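Local coordinates for variant surface glycoprotein MITAT 1.1 (Trypanosoma brucei brucei, PDB 5LY9) that forms, as part of the dense surface coat of the parasite, the antigenically variable shield by which the trypanosome evades the host immune response, at residues V213-M218 / P244-A249; V49-A54 / D348-Y353. All blocks are in the same frame, centred on the assembly; numbering follows the deposited sequence.

Contacts 1 and 2 lie on opposite sides of the chain's centre in the elongated, helix-rich N-terminal domain of the surface glycoprotein, their centres about 55 Å apart and their nearest atoms about 39 Å. Contact 1 (213-218 with 244-249) joins the hairpin loop between strands 211-213 and 218-220 to a short helix; contact 2 (49-54 with 348-353) packs an early helix against the last one. In sequence, contact 1 is nested inside the loop that contact 2 closes. Both also touch the second subunit of the dimer. The N-glycan belongs to the neighbourhood of contact 2, where the I51 side chain is about 9 Å from an N-acetylglucosamine of the glycan.

Contact 1: V213-M218 / P244-A249; sequences VLAGYM and PAWHEA
The beta-hairpin loop 213-218, closed by paired backbone bonds between V213 and M218 with a classic bulge where V213 is set against both Y217 and M218, meets the first turn of helix 244-254, the CA atoms of A215 and A245 6.4 Å apart. A215 and G216 form a type I' turn, whose positive phi at G216 suits a glycine. W246 carries the contact: its CG stands anti to the carbonyl carbon (chi1 -62°), which sends the indole across to the turn. There NE1 donates to L214 O at 2.9 Å, with an N-H...O angle of 150°; the acceptor lies almost in the ring plane and is approached on a lone pair. L214 O also accepts from Y217 N, so two donors grip this one carbonyl. Further along the indole edge, A215 O sits 3.2 Å from W246 CD1. A water donates to A215 O and accepts from A245 N, tying loop to helix. A215 CB lies 4.2 Å from A245 CB, and Y217 CB touches W246 CZ2 at 3.6 Å, while the two aromatic rings cross obliquely with planes at 50°. The Y217 hydroxyl hydrogen-bonds to Q171 O, beyond the contact. Around this, L14 and L17 of helix 8-21 and L101 of helix 62-114 pack on W246, while E107 of the second subunit accepts from L214 N and A215 N beside strands 211-213 and 218-220.

Contact 2: V49-A54 / D348-Y353; sequences VSIYLA and DILSNY
Helices 24-55 and 343-367 run nearly parallel here, the axes of their segments 9.2 Å apart at closest approach and crossing at 22°: near-parallel helix packing within the elongated, helix-rich N-terminal domain of an A-type VSG. I51 and L350 are the closest backbone pair, with CA atoms 5.2 Å apart. The CB of I51 leaves the helix flank without pointing straight at the partner, and the two branches close the remaining distance. CG1, anti to the carbonyl carbon (chi1 -70°), lies against the backbone of the other helix, 3.8 Å from L350 N and close to L350 CB. The extended chi2 of 157° carries the tip, CD1, on to I349 CG2 at 3.6 Å. The other branch, CG2, is anti to the backbone N and touches both I349 CG2 and the Y353 ring, which lie side by side, 3.9 Å from Y353 CD2. One turn on, A54 CB meets Y353 CB at 3.8 Å. S50 packs through carbon: both L350 methyls, CD1 and CD2, rest against S50 CB from the same side, each 3.8 Å away. The S50 hydroxyl turns back to E46 O in its own helix. On the other flank of helix 343-367, D348 forms a salt bridge to R74 of the second subunit, and S351 hydrogen-bonds to R69 of that subunit. Between the two segments the chemistry is that of a buried aliphatic and aromatic seam: shape and van der Waals contact join the helices, while the polar groups of S50, D348 and S351 are satisfied elsewhere.

Contact 1: V213-M218 / P244-A249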
loop_
_atom_site.group_PDB
_atom_site.type_symbol
_atom_site.label_atom_id
_atom_site.label_comp_id
_atom_site.label_asym_id
_atom_site.label_seq_id
_atom_site.Cartn_x
_atom_site.Cartn_y
_atom_site.Cartn_z
ATOM N N VAL A 213 22.330 17.403 -3.872
ATOM C CA VAL A 213 22.415 16.041 -3.319
ATOM C C VAL A 213 21.390 15.920 -2.186
ATOM O O VAL A 213 20.673 16.872 -1.879
ATOM C CB VAL A 213 23.835 15.678 -2.897
ATOM C CG1 VAL A 213 24.776 15.746 -4.098
ATOM C CG2 VAL A 213 24.329 16.554 -1.745
ATOM N N LEU A 214 21.308 14.747 -1.574
ATOM C CA LEU A 214 20.295 14.468 -0.552
ATOM C C LEU A 214 18.914 14.816 -1.121
ATOM O O LEU A 214 18.101 15.542 -0.463
ATOM C CB LEU A 214 20.597 15.171 0.771
ATOM C CG LEU A 214 21.640 14.448 1.648
ATOM C CD1 LEU A 214 22.314 15.375 2.616
ATOM C CD2 LEU A 214 21.060 13.247 2.388
ATOM N N ALA A 215 18.666 14.384 -2.366
ATOM C CA ALA A 215 17.381 14.653 -3.063
ATOM C C ALA A 215 16.957 16.124 -3.040
ATOM O O ALA A 215 15.789 16.476 -2.951
ATOM C CB ALA A 215 16.309 13.741 -2.483
ATOM N N GLY A 216 17.937 16.999 -3.196
ATOM C CA GLY A 216 17.689 18.431 -3.297
ATOM C C GLY A 216 17.875 19.233 -2.017
ATOM O O GLY A 216 17.793 20.449 -2.034
ATOM N N TYR A 217 18.071 18.597 -0.885
ATOM C CA TYR A 217 18.217 19.314 0.357
ATOM C C TYR A 217 19.524 20.076 0.425
ATOM O O TYR A 217 19.572 21.239 0.924
ATOM C CB TYR A 217 18.144 18.308 1.533
ATOM C CG TYR A 217 18.471 18.803 2.882
ATOM C CD1 TYR A 217 17.920 19.979 3.382
ATOM C CD2 TYR A 217 19.271 18.071 3.710
ATOM C CE1 TYR A 217 18.236 20.416 4.660
ATOM C CE2 TYR A 217 19.593 18.497 4.978
ATOM C CZ TYR A 217 19.032 19.628 5.505
ATOM O OH TYR A 217 19.362 20.084 6.780
ATOM N N MET A 218 20.592 19.443 -0.068
ATOM C CA MET A 218 21.952 19.953 0.094
ATOM C C MET A 218 22.500 20.413 -1.241
ATOM O O MET A 218 22.362 19.719 -2.230
ATOM C CB MET A 218 22.914 18.925 0.715
ATOM C CG MET A 218 24.370 19.414 0.763
ATOM S SD MET A 218 25.485 18.124 1.427
ATOM C CE MET A 218 25.220 18.536 3.017
ATOM N N PRO A 244 11.586 17.762 -4.826
ATOM C CA PRO A 244 10.315 17.021 -4.989
ATOM C C PRO A 244 10.172 15.829 -4.058
ATOM O O PRO A 244 9.060 15.597 -3.621
ATOM C CB PRO A 244 10.294 16.573 -6.464
ATOM C CG PRO A 244 11.666 16.755 -6.898
ATOM C CD PRO A 244 12.293 17.879 -6.122
ATOM N N ALA A 245 11.186 15.001 -3.860
ATOM C CA ALA A 245 10.988 13.846 -2.979
ATOM C C ALA A 245 10.599 14.250 -1.558
ATOM O O ALA A 245 9.849 13.517 -0.881
ATOM C CB ALA A 245 12.201 12.938 -2.953
ATOM N N TRP A 246 11.125 15.394 -1.083
ATOM C CA TRP A 246 10.818 15.916 0.250
ATOM C C TRP A 246 9.401 16.460 0.305
ATOM O O TRP A 246 8.684 16.175 1.235
ATOM C CB TRP A 246 11.792 17.015 0.640
ATOM C CG TRP A 246 13.199 16.521 0.717
ATOM C CD1 TRP A 246 14.100 16.383 -0.292
ATOM C CD2 TRP A 246 13.901 16.183 1.906
ATOM N NE1 TRP A 246 15.311 15.985 0.196
ATOM C CE2 TRP A 246 15.225 15.865 1.548
ATOM C CE3 TRP A 246 13.546 16.104 3.240
ATOM C CZ2 TRP A 246 16.185 15.456 2.512
ATOM C CZ3 TRP A 246 14.487 15.696 4.168
ATOM C CH2 TRP A 246 15.771 15.383 3.814
ATOM N N HIS A 247 8.999 17.182 -0.717
ATOM C CA HIS A 247 7.616 17.630 -0.790
ATOM C C HIS A 247 6.679 16.428 -0.851
ATOM O O HIS A 247 5.653 16.434 -0.172
ATOM C CB HIS A 247 7.400 18.445 -2.066
ATOM C CG HIS A 247 6.017 18.977 -2.167
ATOM N ND1 HIS A 247 4.978 18.222 -2.621
ATOM C CD2 HIS A 247 5.483 20.142 -1.747
ATOM C CE1 HIS A 247 3.855 18.923 -2.544
ATOM N NE2 HIS A 247 4.146 20.116 -2.078
ATOM N N GLU A 248 7.034 15.387 -1.631
ATOM C CA GLU A 248 6.176 14.270 -1.802
ATOM C C GLU A 248 5.972 13.456 -0.516
ATOM O O GLU A 248 4.841 13.122 -0.164
ATOM C CB GLU A 248 6.683 13.361 -2.933
ATOM C CG GLU A 248 5.876 12.085 -3.066
ATOM C CD GLU A 248 4.430 12.257 -3.538
ATOM O OE1 GLU A 248 3.987 13.352 -3.910
ATOM O OE2 GLU A 248 3.722 11.248 -3.547
ATOM N N ALA A 249 7.041 13.178 0.246
ATOM C CA ALA A 249 6.848 12.502 1.553
ATOM C C ALA A 249 6.016 13.334 2.507
ATOM O O ALA A 249 5.193 12.791 3.206
ATOM C CB ALA A 249 8.140 12.134 2.203
HETATM O O HOH W 1 13.891 15.463 -4.653
#

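Contact 2: V49-A54 / D348-Y353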
loop_
_atom_site.group_PDB
_atom_site.type_symbol
_atom_site.label_atom_id
_atom_site.label_comp_id
_atom_site.label_asym_id
_atom_site.label_seq_id
_atom_site.Cartn_x
_atom_site.Cartn_y
_atom_site.Cartn_z
ATOM N N VAL A 49 -28.163 -7.527 12.086
ATOM C CA VAL A 49 -29.556 -7.019 11.911
ATOM C C VAL A 49 -30.285 -7.861 10.890
ATOM O O VAL A 49 -31.448 -8.207 11.087
ATOM C CB VAL A 49 -29.612 -5.506 11.592
ATOM C CG1 VAL A 49 -31.038 -5.050 11.611
ATOM C CG2 VAL A 49 -28.788 -4.674 12.604
ATOM N N SER A 50 -29.609 -8.251 9.803
ATOM C CA SER A 50 -30.223 -9.101 8.777
ATOM C C SER A 50 -30.685 -10.452 9.315
ATOM O O SER A 50 -31.769 -10.950 8.963
ATOM C CB SER A 50 -29.284 -9.376 7.625
ATOM O OG SER A 50 -28.812 -8.176 6.977
ATOM N N ILE A 51 -29.853 -11.075 10.148
ATOM C CA ILE A 51 -30.169 -12.331 10.745
ATOM C C ILE A 51 -31.391 -12.196 11.692
ATOM O O ILE A 51 -32.308 -13.009 11.658
ATOM C CB ILE A 51 -28.945 -12.885 11.552
ATOM C CG1 ILE A 51 -27.802 -13.334 10.616
ATOM C CG2 ILE A 51 -29.414 -13.989 12.500
ATOM C CD1 ILE A 51 -26.420 -13.349 11.288
ATOM N N TYR A 52 -31.397 -11.139 12.503
ATOM C CA TYR A 52 -32.513 -10.915 13.414
ATOM C C TYR A 52 -33.818 -10.795 12.597
ATOM O O TYR A 52 -34.873 -11.363 12.951
ATOM C CB TYR A 52 -32.322 -9.636 14.171
ATOM C CG TYR A 52 -33.401 -9.420 15.196
ATOM C CD1 TYR A 52 -34.555 -8.814 14.872
ATOM C CD2 TYR A 52 -33.159 -9.770 16.540
ATOM C CE1 TYR A 52 -35.569 -8.643 15.841
ATOM C CE2 TYR A 52 -34.130 -9.557 17.522
ATOM C CZ TYR A 52 -35.317 -9.012 17.159
ATOM O OH TYR A 52 -36.314 -8.823 18.117
ATOM N N LEU A 53 -33.780 -10.018 11.526
ATOM C CA LEU A 53 -34.960 -9.870 10.693
ATOM C C LEU A 53 -35.378 -11.169 10.071
ATOM O O LEU A 53 -36.604 -11.466 9.983
ATOM C CB LEU A 53 -34.701 -8.868 9.607
ATOM C CG LEU A 53 -34.627 -7.432 10.082
ATOM C CD1 LEU A 53 -33.931 -6.544 9.056
ATOM C CD2 LEU A 53 -36.020 -6.929 10.324
ATOM N N ALA A 54 -34.413 -11.909 9.533
ATOM C CA ALA A 54 -34.779 -13.196 8.931
ATOM C C ALA A 54 -35.380 -14.177 9.916
ATOM O O ALA A 54 -36.275 -14.961 9.533
ATOM C CB ALA A 54 -33.593 -13.819 8.253
ATOM N N ASP A 348 -22.613 -17.379 7.131
ATOM C CA ASP A 348 -23.204 -18.713 7.202
ATOM C C ASP A 348 -24.574 -18.680 7.948
ATOM O O ASP A 348 -25.567 -19.308 7.515
ATOM C CB ASP A 348 -22.317 -19.669 8.020
ATOM C CG ASP A 348 -21.096 -20.170 7.282
ATOM O OD1 ASP A 348 -20.848 -19.856 6.100
ATOM O OD2 ASP A 348 -20.320 -20.926 7.980
ATOM N N ILE A 349 -24.625 -17.974 9.089
ATOM C CA ILE A 349 -25.860 -17.917 9.842
ATOM C C ILE A 349 -26.980 -17.234 9.009
ATOM O O ILE A 349 -28.121 -17.710 8.977
ATOM C CB ILE A 349 -25.652 -17.175 11.188
ATOM C CG1 ILE A 349 -24.780 -18.041 12.153
ATOM C CG2 ILE A 349 -26.962 -16.893 11.860
ATOM C CD1 ILE A 349 -24.070 -17.217 13.209
ATOM N N LEU A 350 -26.658 -16.131 8.379
ATOM C CA LEU A 350 -27.627 -15.464 7.516
ATOM C C LEU A 350 -28.086 -16.376 6.392
ATOM O O LEU A 350 -29.305 -16.432 6.115
ATOM C CB LEU A 350 -27.154 -14.166 6.970
ATOM C CG LEU A 350 -28.162 -13.408 6.100
ATOM C CD1 LEU A 350 -29.448 -13.143 6.929
ATOM C CD2 LEU A 350 -27.548 -12.114 5.627
ATOM N N SER A 351 -27.156 -17.075 5.780
ATOM C CA SER A 351 -27.539 -17.999 4.704
ATOM C C SER A 351 -28.569 -19.037 5.163
ATOM O O SER A 351 -29.536 -19.308 4.471
ATOM C CB SER A 351 -26.307 -18.667 4.156
ATOM O OG SER A 351 -25.358 -17.712 3.668
ATOM N N ASN A 352 -28.316 -19.618 6.329
ATOM C CA ASN A 352 -29.172 -20.650 6.890
ATOM C C ASN A 352 -30.550 -20.029 7.197
ATOM O O ASN A 352 -31.584 -20.622 6.877
ATOM C CB ASN A 352 -28.521 -21.217 8.142
ATOM C CG ASN A 352 -29.060 -22.564 8.519
ATOM O OD1 ASN A 352 -28.433 -23.323 9.246
ATOM N ND2 ASN A 352 -30.267 -22.844 8.079
ATOM N N TYR A 353 -30.573 -18.845 7.798
ATOM C CA TYR A 353 -31.911 -18.249 8.128
ATOM C C TYR A 353 -32.657 -17.766 6.927
ATOM O O TYR A 353 -33.862 -17.790 7.025
ATOM C CB TYR A 353 -31.871 -17.122 9.178
ATOM C CG TYR A 353 -31.810 -17.632 10.575
ATOM C CD1 TYR A 353 -32.904 -18.267 11.163
ATOM C CD2 TYR A 353 -30.663 -17.498 11.331
ATOM C CE1 TYR A 353 -32.824 -18.745 12.454
ATOM C CE2 TYR A 353 -30.559 -18.016 12.595
ATOM C CZ TYR A 353 -31.662 -18.601 13.179
ATOM O OH TYR A 353 -31.574 -19.047 14.470
#